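Lmo0325 protein (Listeria monocytogenes EGD-e, PDB 4RYK) probably binds DNA through an N-terminal helix-turn-helix of the XRE type, as a dimeric putative transcriptional regulator of the Rgg family. Local coordinates at residues E114-I119 / Y145-I149; R200-H205 / S239-Y245; M98-L102 / L120-I124. The contacts are given in a common frame with arbitrary orientation. Residue numbers count along the deposited sequence, not the author numbering.

How the interactions relate
All three contacts lie in the all-helical, TPR-like Rgg-type C-terminal region. Interactions 1 and 3 are neighbours, with centres 11 Å apart, and share helix 113-132: residues 114-119 pack on helix 143-153 and the next turn, 120-124, on helix 95-108. They touch where Y145 CB meets T122 CG2 at 3.4 Å and K117 CG meets L102 CD1 at 3.9 Å, and the Y145 and H121 rings stack. Interaction 2 lies further along the chain, its centre 28 Å from each of the others; it sits beside the second subunit. The glycan seen at T30-S34, in the helix-turn-helix, belongs to none of these contacts.

Interaction 1. Residues E114-I119 / Y145-I149; sequences EVRKAI and YKKII
Two helical segments, 114-119 of helix 113-132 and 145-149 of helix 143-153, cross with their axes 8.8 Å apart and their N-to-C directions 141° apart (signed crossing angle -141°), so they run obliquely antiparallel. The register pairs V115 with I149 (CA to CA 5.6 Å) and A118 with Y145 (CA to CA 5.0 Å). E114 lies at the exposed margin: its O is 3.9 Å from I148 CG2, while its OE1 forms a long salt bridge with K117 NZ (3.8 Å). V115, with chi1 t, places CG2 4.2 Å from I148 CG2 and CG1 4.2 Å from I149 CG1. R116 points away and pairs with D80 and E162. A118 is the close point: its CB meets Y145 O at 3.9 Å, Y145 CB at 4.0 Å, I148 CG2 at 3.9 Å and I149 CG1 at 4.1 Å, the small methyl letting the backbones approach. I119 has its CA-to-CB bond turned away, yet its CG1 reaches I149 CD1 at 4.0 Å. Both isoleucines of 145-149 adopt the mt rotamer. I166 of helix 161-170 touches V115, I119 and I149, extending the apolar core. The contact buries 309 Å² and is purely van der Waals across the segments. Helices packed in this way fit the all-helical, TPR-like Rgg-type C-terminal region, where helices 113-132 and 143-153 lie side by side.

Interaction 2. Residues R200-H205 / S239-Y245; sequences RLLFCH and SFNSAFY
Segment 200-205 is helical, within helix 197-216; S239 to S242 lead into helix 243-259. S242 is at the N-cap position, but its side chain makes no capping bond. The nearest CA pairs are L201 with S242 (6.7 Å) and C204 with Y245 (6.5 Å). R200 is extended through chi1 and chi2 (both t) and then bent by chi3 p, so that NE (3.0 Å) and NH2 (3.2 Å) donate to N241 OD1; its NH1 is satisfied by the carbonyl of R194, and N241 ND2 gives a weak hydrogen bond to D197 O. S239 OG lies over the guanidinium face, 3.1 Å from R200 CZ, but bonds to T236 O. S242 OG bonds to S234 O. L201 CD2 packs 3.5 Å from N241 O. C204 CB sits over the Y245 ring, 3.6 Å from its centroid, a CH-pi contact, with C204 SG obliquely placed 4.7 Å from the same centroid. One water bridges H205 ND1 (2.7 Å) and Y245 OH (2.6 Å). On the dimer side, S239 O is hydrogen-bonded to Y282 OH of the second subunit, and F240 stacks on F244 of that subunit. The whole is a buried inter-helix junction of a helical-repeat domain, its helix-entry loop built into the dimer interface.

Interaction 3. Residues M98-L102 / L120-I124; sequences MQALL and LHTRI
Helical segments 98-102 (helix 95-108) and 120-124 (helix 113-132) form one arm each of a helical hairpin, axes 9.9 Å apart and directions 157° apart (signed crossing angle -157°). L102 and L120 have the closest CA atoms, at 6.6 Å. L120, its chi1 of -91° lying between wells, pushes into the hollow lined by M98, L101 and L102: CD2 is 3.8 Å from M98 O and 4.1 Å from L101 CD2, and CD1 is 3.7 Å from L102 CA. One turn on, I124 (mt) is the second bump, with CG1 3.7 Å from M98 CB and CD1 3.9 Å from Q99 N and 4.0 Å from L102 CD2. In return L102 (tp) fits between I124 and H121, its CD2 lying over the imidazole face 3.7 Å from the ring centroid, a CH-pi contact; the H121 ring also stacks with Y145. M98, a selenomethionine with chi1 m and chi2 t, reaches across the partner helix, its SE 3.3 Å from R123 CG. F86 and L89 of helix 82-91 add to the core by touching L120 and M98 respectively. At the margin Q99 sends NE2 to D103 OD1, a bond within its own helix. With 424 Å² buried and the interlocking made by aliphatic groups, selenium and one imidazole face, the chemistry implies cohesion by shape and hydrophobic burial rather than by polar pairing between the helices.

Interaction 1. Residues E114-I119 / Y145-I149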
loop_
_atom_site.group_PDB
_atom_site.type_symbol
_atom_site.label_atom_id
_atom_site.label_comp_id
_atom_site.label_asym_id
_atom_site.label_seq_id
_atom_site.Cartn_x
_atom_site.Cartn_y
_atom_site.Cartn_z
ATOM N N GLU A 114 16.067 7.913 -21.731
ATOM C CA GLU A 114 15.484 8.430 -22.985
ATOM C C GLU A 114 13.963 8.447 -22.962
ATOM O O GLU A 114 13.325 9.440 -23.369
ATOM C CB GLU A 114 15.933 7.642 -24.222
ATOM C CG GLU A 114 17.287 8.005 -24.819
ATOM C CD GLU A 114 17.468 9.489 -25.105
ATOM O OE1 GLU A 114 18.375 10.086 -24.471
ATOM O OE2 GLU A 114 16.719 10.053 -25.953
ATOM N N VAL A 115 13.357 7.381 -22.476
ATOM C CA VAL A 115 11.887 7.317 -22.484
ATOM C C VAL A 115 11.321 8.280 -21.486
ATOM O O VAL A 115 10.378 8.973 -21.779
ATOM C CB VAL A 115 11.363 5.932 -22.174
ATOM C CG1 VAL A 115 9.856 5.885 -22.283
ATOM C CG2 VAL A 115 11.914 5.024 -23.189
ATOM N N ARG A 116 11.913 8.355 -20.307
ATOM C CA ARG A 116 11.414 9.305 -19.307
ATOM C C ARG A 116 11.577 10.708 -19.789
ATOM O O ARG A 116 10.671 11.542 -19.623
ATOM C CB ARG A 116 12.107 9.091 -17.975
ATOM C CG ARG A 116 11.611 7.827 -17.296
ATOM C CD ARG A 116 12.287 7.622 -15.955
ATOM N NE ARG A 116 11.783 6.480 -15.173
ATOM C CZ ARG A 116 12.128 6.290 -13.903
ATOM N NH1 ARG A 116 12.956 7.146 -13.309
ATOM N NH2 ARG A 116 11.684 5.243 -13.224
ATOM N N LYS A 117 12.707 10.991 -20.409
ATOM C CA LYS A 117 12.913 12.335 -20.998
ATOM C C LYS A 117 11.923 12.636 -22.088
ATOM O O LYS A 117 11.413 13.748 -22.166
ATOM C CB LYS A 117 14.312 12.490 -21.535
ATOM C CG LYS A 117 15.322 12.520 -20.409
ATOM C CD LYS A 117 16.704 12.931 -20.877
ATOM C CE LYS A 117 17.429 11.827 -21.602
ATOM N NZ LYS A 117 18.867 11.853 -21.188
ATOM N N ALA A 118 11.613 11.635 -22.907
ATOM C CA ALA A 118 10.638 11.856 -23.983
ATOM C C ALA A 118 9.277 12.186 -23.386
ATOM O O ALA A 118 8.543 13.041 -23.868
ATOM C CB ALA A 118 10.574 10.642 -24.910
ATOM N N ILE A 119 8.936 11.531 -22.288
ATOM C CA ILE A 119 7.638 11.796 -21.659
ATOM C C ILE A 119 7.551 13.240 -21.183
ATOM O O ILE A 119 6.578 13.965 -21.438
ATOM C CB ILE A 119 7.357 10.773 -20.531
ATOM C CG1 ILE A 119 6.877 9.458 -21.173
ATOM C CG2 ILE A 119 6.282 11.261 -19.576
ATOM C CD1 ILE A 119 7.009 8.295 -20.250
ATOM N N TYR A 145 9.490 12.129 -30.152
ATOM C CA TYR A 145 9.305 11.667 -28.788
ATOM C C TYR A 145 8.283 10.560 -28.737
ATOM O O TYR A 145 8.419 9.660 -27.958
ATOM C CB TYR A 145 8.938 12.819 -27.854
ATOM C CG TYR A 145 9.960 13.926 -27.874
ATOM C CD1 TYR A 145 11.291 13.661 -27.581
ATOM C CD2 TYR A 145 9.608 15.209 -28.207
ATOM C CE1 TYR A 145 12.239 14.641 -27.610
ATOM C CE2 TYR A 145 10.555 16.218 -28.231
ATOM C CZ TYR A 145 11.872 15.915 -27.932
ATOM O OH TYR A 145 12.834 16.895 -27.964
ATOM N N LYS A 146 7.270 10.603 -29.578
ATOM C CA LYS A 146 6.288 9.518 -29.600
ATOM C C LYS A 146 6.930 8.231 -30.116
ATOM O O LYS A 146 6.651 7.142 -29.635
ATOM C CB LYS A 146 5.130 9.876 -30.498
ATOM C CG LYS A 146 4.322 11.084 -30.033
ATOM C CD LYS A 146 3.621 11.737 -31.219
ATOM C CE LYS A 146 2.732 10.768 -32.003
ATOM N NZ LYS A 146 2.647 11.156 -33.442
ATOM N N LYS A 147 7.805 8.373 -31.101
ATOM C CA LYS A 147 8.551 7.246 -31.604
ATOM C C LYS A 147 9.436 6.610 -30.529
ATOM O O LYS A 147 9.544 5.383 -30.430
ATOM C CB LYS A 147 9.404 7.685 -32.779
ATOM C CG LYS A 147 10.229 6.564 -33.381
ATOM C CD LYS A 147 10.878 7.046 -34.671
ATOM C CE LYS A 147 12.174 6.299 -34.963
ATOM N NZ LYS A 147 11.880 4.861 -35.143
ATOM N N ILE A 148 10.107 7.431 -29.744
ATOM C CA ILE A 148 10.956 6.890 -28.684
ATOM C C ILE A 148 10.133 6.042 -27.701
ATOM O O ILE A 148 10.543 4.983 -27.275
ATOM C CB ILE A 148 11.696 8.014 -27.953
ATOM C CG1 ILE A 148 12.886 8.468 -28.790
ATOM C CG2 ILE A 148 12.200 7.555 -26.583
ATOM C CD1 ILE A 148 13.453 9.807 -28.336
ATOM N N ILE A 149 8.968 6.523 -27.351
ATOM C CA ILE A 149 8.134 5.848 -26.378
ATOM C C ILE A 149 7.579 4.563 -26.997
ATOM O O ILE A 149 7.654 3.500 -26.416
ATOM C CB ILE A 149 6.984 6.771 -25.938
ATOM C CG1 ILE A 149 7.559 7.948 -25.164
ATOM C CG2 ILE A 149 5.960 5.985 -25.105
ATOM C CD1 ILE A 149 6.632 9.150 -25.139
#

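Interaction 2. Residues R200-H205 / S239-Y245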
loop_
_atom_site.group_PDB
_atom_site.type_symbol
_atom_site.label_atom_id
_atom_site.label_comp_id
_atom_site.label_asym_id
_atom_site.label_seq_id
_atom_site.Cartn_x
_atom_site.Cartn_y
_atom_site.Cartn_z
ATOM N N ARG A 200 -1.722 -2.987 -7.490
ATOM C CA ARG A 200 -3.162 -3.022 -7.633
ATOM C C ARG A 200 -3.775 -1.638 -7.840
ATOM O O ARG A 200 -4.620 -1.442 -8.709
ATOM C CB ARG A 200 -3.766 -3.754 -6.453
ATOM C CG ARG A 200 -5.258 -3.617 -6.318
ATOM C CD ARG A 200 -5.782 -4.616 -5.318
ATOM N NE ARG A 200 -5.278 -4.387 -3.983
ATOM C CZ ARG A 200 -4.537 -5.227 -3.307
ATOM N NH1 ARG A 200 -4.126 -6.316 -3.863
ATOM N NH2 ARG A 200 -4.146 -4.931 -2.076
ATOM N N LEU A 201 -3.340 -0.657 -7.094
ATOM C CA LEU A 201 -3.927 0.671 -7.215
ATOM C C LEU A 201 -3.511 1.364 -8.524
ATOM O O LEU A 201 -4.286 2.086 -9.125
ATOM C CB LEU A 201 -3.498 1.565 -6.029
ATOM C CG LEU A 201 -3.909 1.060 -4.615
ATOM C CD1 LEU A 201 -3.398 1.999 -3.493
ATOM C CD2 LEU A 201 -5.421 0.919 -4.512
ATOM N N LEU A 202 -2.286 1.144 -8.954
ATOM C CA LEU A 202 -1.854 1.633 -10.284
ATOM C C LEU A 202 -2.672 1.007 -11.395
ATOM O O LEU A 202 -3.129 1.696 -12.279
ATOM C CB LEU A 202 -0.422 1.272 -10.471
ATOM C CG LEU A 202 0.191 1.761 -11.774
ATOM C CD1 LEU A 202 0.307 3.278 -11.783
ATOM C CD2 LEU A 202 1.573 1.107 -11.950
ATOM N N PHE A 203 -2.925 -0.310 -11.343
ATOM C CA PHE A 203 -3.798 -0.871 -12.356
ATOM C C PHE A 203 -5.217 -0.305 -12.292
ATOM O O PHE A 203 -5.804 -0.038 -13.335
ATOM C CB PHE A 203 -3.764 -2.389 -12.321
ATOM C CG PHE A 203 -2.520 -2.945 -12.933
ATOM C CD1 PHE A 203 -2.410 -3.078 -14.293
ATOM C CD2 PHE A 203 -1.489 -3.341 -12.164
ATOM C CE1 PHE A 203 -1.271 -3.588 -14.870
ATOM C CE2 PHE A 203 -0.340 -3.848 -12.734
ATOM C CZ PHE A 203 -0.227 -3.972 -14.075
ATOM N N CYS A 204 -5.781 -0.132 -11.087
ATOM C CA CYS A 204 -7.108 0.450 -10.959
ATOM C C CYS A 204 -7.212 1.794 -11.621
ATOM O O CYS A 204 -8.125 2.048 -12.394
ATOM C CB CYS A 204 -7.536 0.606 -9.510
ATOM S SG CYS A 204 -7.968 -0.958 -8.685
ATOM N N HIS A 205 -6.253 2.643 -11.320
ATOM C CA HIS A 205 -6.169 3.946 -11.907
ATOM C C HIS A 205 -6.097 3.887 -13.446
ATOM O O HIS A 205 -6.757 4.643 -14.143
ATOM C CB HIS A 205 -4.925 4.608 -11.360
ATOM C CG HIS A 205 -4.664 5.941 -11.943
ATOM N ND1 HIS A 205 -5.357 7.063 -11.563
ATOM C CD2 HIS A 205 -3.803 6.338 -12.910
ATOM C CE1 HIS A 205 -4.927 8.104 -12.255
ATOM N NE2 HIS A 205 -3.983 7.690 -13.084
ATOM N N SER A 239 -9.700 -6.942 -0.836
ATOM C CA SER A 239 -8.868 -5.824 -0.336
ATOM C C SER A 239 -9.586 -4.598 0.210
ATOM O O SER A 239 -10.444 -3.917 -0.512
ATOM C CB SER A 239 -7.929 -5.318 -1.474
ATOM O OG SER A 239 -7.001 -6.322 -1.824
ATOM N N PHE A 240 -9.120 -4.220 1.406
ATOM C CA PHE A 240 -9.537 -2.939 1.963
ATOM C C PHE A 240 -8.953 -1.753 1.227
ATOM O O PHE A 240 -9.649 -0.745 1.106
ATOM C CB PHE A 240 -9.302 -2.817 3.463
ATOM C CG PHE A 240 -10.065 -3.819 4.288
ATOM C CD1 PHE A 240 -11.166 -4.484 3.787
ATOM C CD2 PHE A 240 -9.651 -4.128 5.557
ATOM C CE1 PHE A 240 -11.848 -5.412 4.521
ATOM C CE2 PHE A 240 -10.353 -5.058 6.321
ATOM C CZ PHE A 240 -11.431 -5.718 5.785
ATOM N N ASN A 241 -7.750 -1.871 0.647
ATOM C CA ASN A 241 -7.072 -0.670 0.203
ATOM C C ASN A 241 -7.619 -0.112 -1.087
ATOM O O ASN A 241 -7.160 0.942 -1.501
ATOM C CB ASN A 241 -5.548 -0.856 0.108
ATOM C CG ASN A 241 -5.074 -1.514 -1.221
ATOM O OD1 ASN A 241 -5.823 -2.226 -1.904
ATOM N ND2 ASN A 241 -3.809 -1.276 -1.569
ATOM N N SER A 242 -8.617 -0.759 -1.705
ATOM C CA SER A 242 -9.057 -0.357 -3.034
ATOM C C SER A 242 -10.509 0.008 -3.067
ATOM O O SER A 242 -11.116 0.122 -4.141
ATOM C CB SER A 242 -8.720 -1.466 -4.043
ATOM O OG SER A 242 -9.235 -2.683 -3.600
ATOM N N ALA A 243 -11.058 0.274 -1.896
ATOM C CA ALA A 243 -12.432 0.742 -1.792
ATOM C C ALA A 243 -12.717 1.947 -2.664
ATOM O O ALA A 243 -13.752 2.011 -3.306
ATOM C CB ALA A 243 -12.769 1.059 -0.357
ATOM N N PHE A 244 -11.804 2.892 -2.701
ATOM C CA PHE A 244 -12.004 4.064 -3.521
ATOM C C PHE A 244 -12.319 3.694 -4.982
ATOM O O PHE A 244 -13.192 4.270 -5.626
ATOM C CB PHE A 244 -10.762 4.974 -3.445
ATOM C CG PHE A 244 -10.848 6.216 -4.319
ATOM C CD1 PHE A 244 -10.395 6.199 -5.627
ATOM C CD2 PHE A 244 -11.394 7.407 -3.822
ATOM C CE1 PHE A 244 -10.481 7.339 -6.437
ATOM C CE2 PHE A 244 -11.473 8.549 -4.618
ATOM C CZ PHE A 244 -11.037 8.514 -5.925
ATOM N N TYR A 245 -11.580 2.764 -5.523
ATOM C CA TYR A 245 -11.779 2.375 -6.893
ATOM C C TYR A 245 -13.022 1.539 -7.124
ATOM O O TYR A 245 -13.485 1.424 -8.247
ATOM C CB TYR A 245 -10.527 1.682 -7.447
ATOM C CG TYR A 245 -9.437 2.680 -7.669
ATOM C CD1 TYR A 245 -9.506 3.568 -8.705
ATOM C CD2 TYR A 245 -8.369 2.762 -6.803
ATOM C CE1 TYR A 245 -8.527 4.543 -8.914
ATOM C CE2 TYR A 245 -7.388 3.712 -6.983
ATOM C CZ TYR A 245 -7.462 4.592 -8.061
ATOM O OH TYR A 245 -6.460 5.510 -8.257
HETATM O O HOH W 1 -7.081 7.641 -9.524
#

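Interaction 3. Residues M98-L102 / L120-I124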
loop_
_atom_site.group_PDB
_atom_site.type_symbol
_atom_site.label_atom_id
_atom_site.label_comp_id
_atom_site.label_asym_id
_atom_site.label_seq_id
_atom_site.Cartn_x
_atom_site.Cartn_y
_atom_site.Cartn_z
HETATM N N MSE A 98 8.699 21.042 -14.586
HETATM C CA MSE A 98 9.021 19.908 -15.445
HETATM C C MSE A 98 10.301 20.133 -16.153
HETATM O O MSE A 98 11.086 19.193 -16.345
HETATM C CB MSE A 98 8.015 19.743 -16.550
HETATM C CG MSE A 98 6.668 19.567 -15.919
HETATM SE SE MSE A 98 5.650 18.512 -17.188
HETATM C CE MSE A 98 3.951 18.756 -16.277
ATOM N N GLN A 99 10.529 21.370 -16.613
ATOM C CA GLN A 99 11.766 21.654 -17.332
ATOM C C GLN A 99 12.982 21.443 -16.409
ATOM O O GLN A 99 14.016 20.924 -16.837
ATOM C CB GLN A 99 11.758 23.075 -17.877
ATOM C CG GLN A 99 13.031 23.500 -18.583
ATOM C CD GLN A 99 13.253 22.713 -19.855
ATOM O OE1 GLN A 99 12.407 22.682 -20.751
ATOM N NE2 GLN A 99 14.397 22.056 -19.931
ATOM N N ALA A 100 12.839 21.819 -15.150
ATOM C CA ALA A 100 13.896 21.579 -14.143
ATOM C C ALA A 100 14.096 20.085 -13.882
ATOM O O ALA A 100 15.223 19.576 -13.815
ATOM C CB ALA A 100 13.537 22.301 -12.838
ATOM N N LEU A 101 12.999 19.359 -13.749
ATOM C CA LEU A 101 13.131 17.919 -13.659
ATOM C C LEU A 101 13.838 17.357 -14.897
ATOM O O LEU A 101 14.697 16.482 -14.789
ATOM C CB LEU A 101 11.781 17.281 -13.467
ATOM C CG LEU A 101 11.813 15.771 -13.322
ATOM C CD1 LEU A 101 12.607 15.375 -12.097
ATOM C CD2 LEU A 101 10.415 15.233 -13.218
ATOM N N LEU A 102 13.510 17.878 -16.069
ATOM C CA LEU A 102 14.165 17.431 -17.293
ATOM C C LEU A 102 15.650 17.742 -17.301
ATOM O O LEU A 102 16.444 16.880 -17.622
ATOM C CB LEU A 102 13.502 18.047 -18.503
ATOM C CG LEU A 102 14.088 17.760 -19.876
ATOM C CD1 LEU A 102 14.206 16.261 -20.115
ATOM C CD2 LEU A 102 13.175 18.400 -20.907
ATOM N N LEU A 120 8.594 13.666 -20.518
ATOM C CA LEU A 120 8.663 15.001 -20.040
ATOM C C LEU A 120 8.615 16.020 -21.189
ATOM O O LEU A 120 7.914 17.016 -21.104
ATOM C CB LEU A 120 9.958 15.165 -19.264
ATOM C CG LEU A 120 9.977 14.913 -17.766
ATOM C CD1 LEU A 120 11.416 14.952 -17.287
ATOM C CD2 LEU A 120 9.191 15.971 -17.018
ATOM N N HIS A 121 9.415 15.803 -22.235
ATOM C CA HIS A 121 9.399 16.708 -23.362
ATOM C C HIS A 121 8.019 16.821 -23.924
ATOM O O HIS A 121 7.565 17.928 -24.174
ATOM C CB HIS A 121 10.290 16.214 -24.482
ATOM C CG HIS A 121 11.703 16.660 -24.356
ATOM N ND1 HIS A 121 12.733 15.793 -24.051
ATOM C CD2 HIS A 121 12.263 17.881 -24.517
ATOM C CE1 HIS A 121 13.874 16.459 -24.030
ATOM N NE2 HIS A 121 13.614 17.725 -24.311
ATOM N N THR A 122 7.335 15.697 -24.144
ATOM C CA THR A 122 6.017 15.777 -24.753
ATOM C C THR A 122 5.071 16.539 -23.863
ATOM O O THR A 122 4.211 17.276 -24.362
ATOM C CB THR A 122 5.359 14.426 -25.096
ATOM O OG1 THR A 122 5.107 13.665 -23.908
ATOM C CG2 THR A 122 6.238 13.623 -26.005
ATOM N N ARG A 123 5.214 16.359 -22.557
ATOM C CA ARG A 123 4.313 17.003 -21.609
ATOM C C ARG A 123 4.596 18.495 -21.600
ATOM O O ARG A 123 3.678 19.308 -21.535
ATOM C CB ARG A 123 4.476 16.357 -20.216
ATOM C CG ARG A 123 3.551 16.838 -19.126
ATOM C CD ARG A 123 2.087 16.798 -19.493
ATOM N NE ARG A 123 1.551 15.464 -19.496
ATOM C CZ ARG A 123 0.626 15.018 -18.644
ATOM N NH1 ARG A 123 0.107 15.803 -17.699
ATOM N NH2 ARG A 123 0.205 13.774 -18.753
ATOM N N ILE A 124 5.852 18.875 -21.714
ATOM C CA ILE A 124 6.159 20.323 -21.803
ATOM C C ILE A 124 5.645 20.959 -23.123
ATOM O O ILE A 124 5.077 22.037 -23.096
ATOM C CB ILE A 124 7.658 20.602 -21.605
ATOM C CG1 ILE A 124 8.091 20.257 -20.167
ATOM C CG2 ILE A 124 8.006 22.055 -21.958
ATOM C CD1 ILE A 124 9.550 19.856 -20.057
#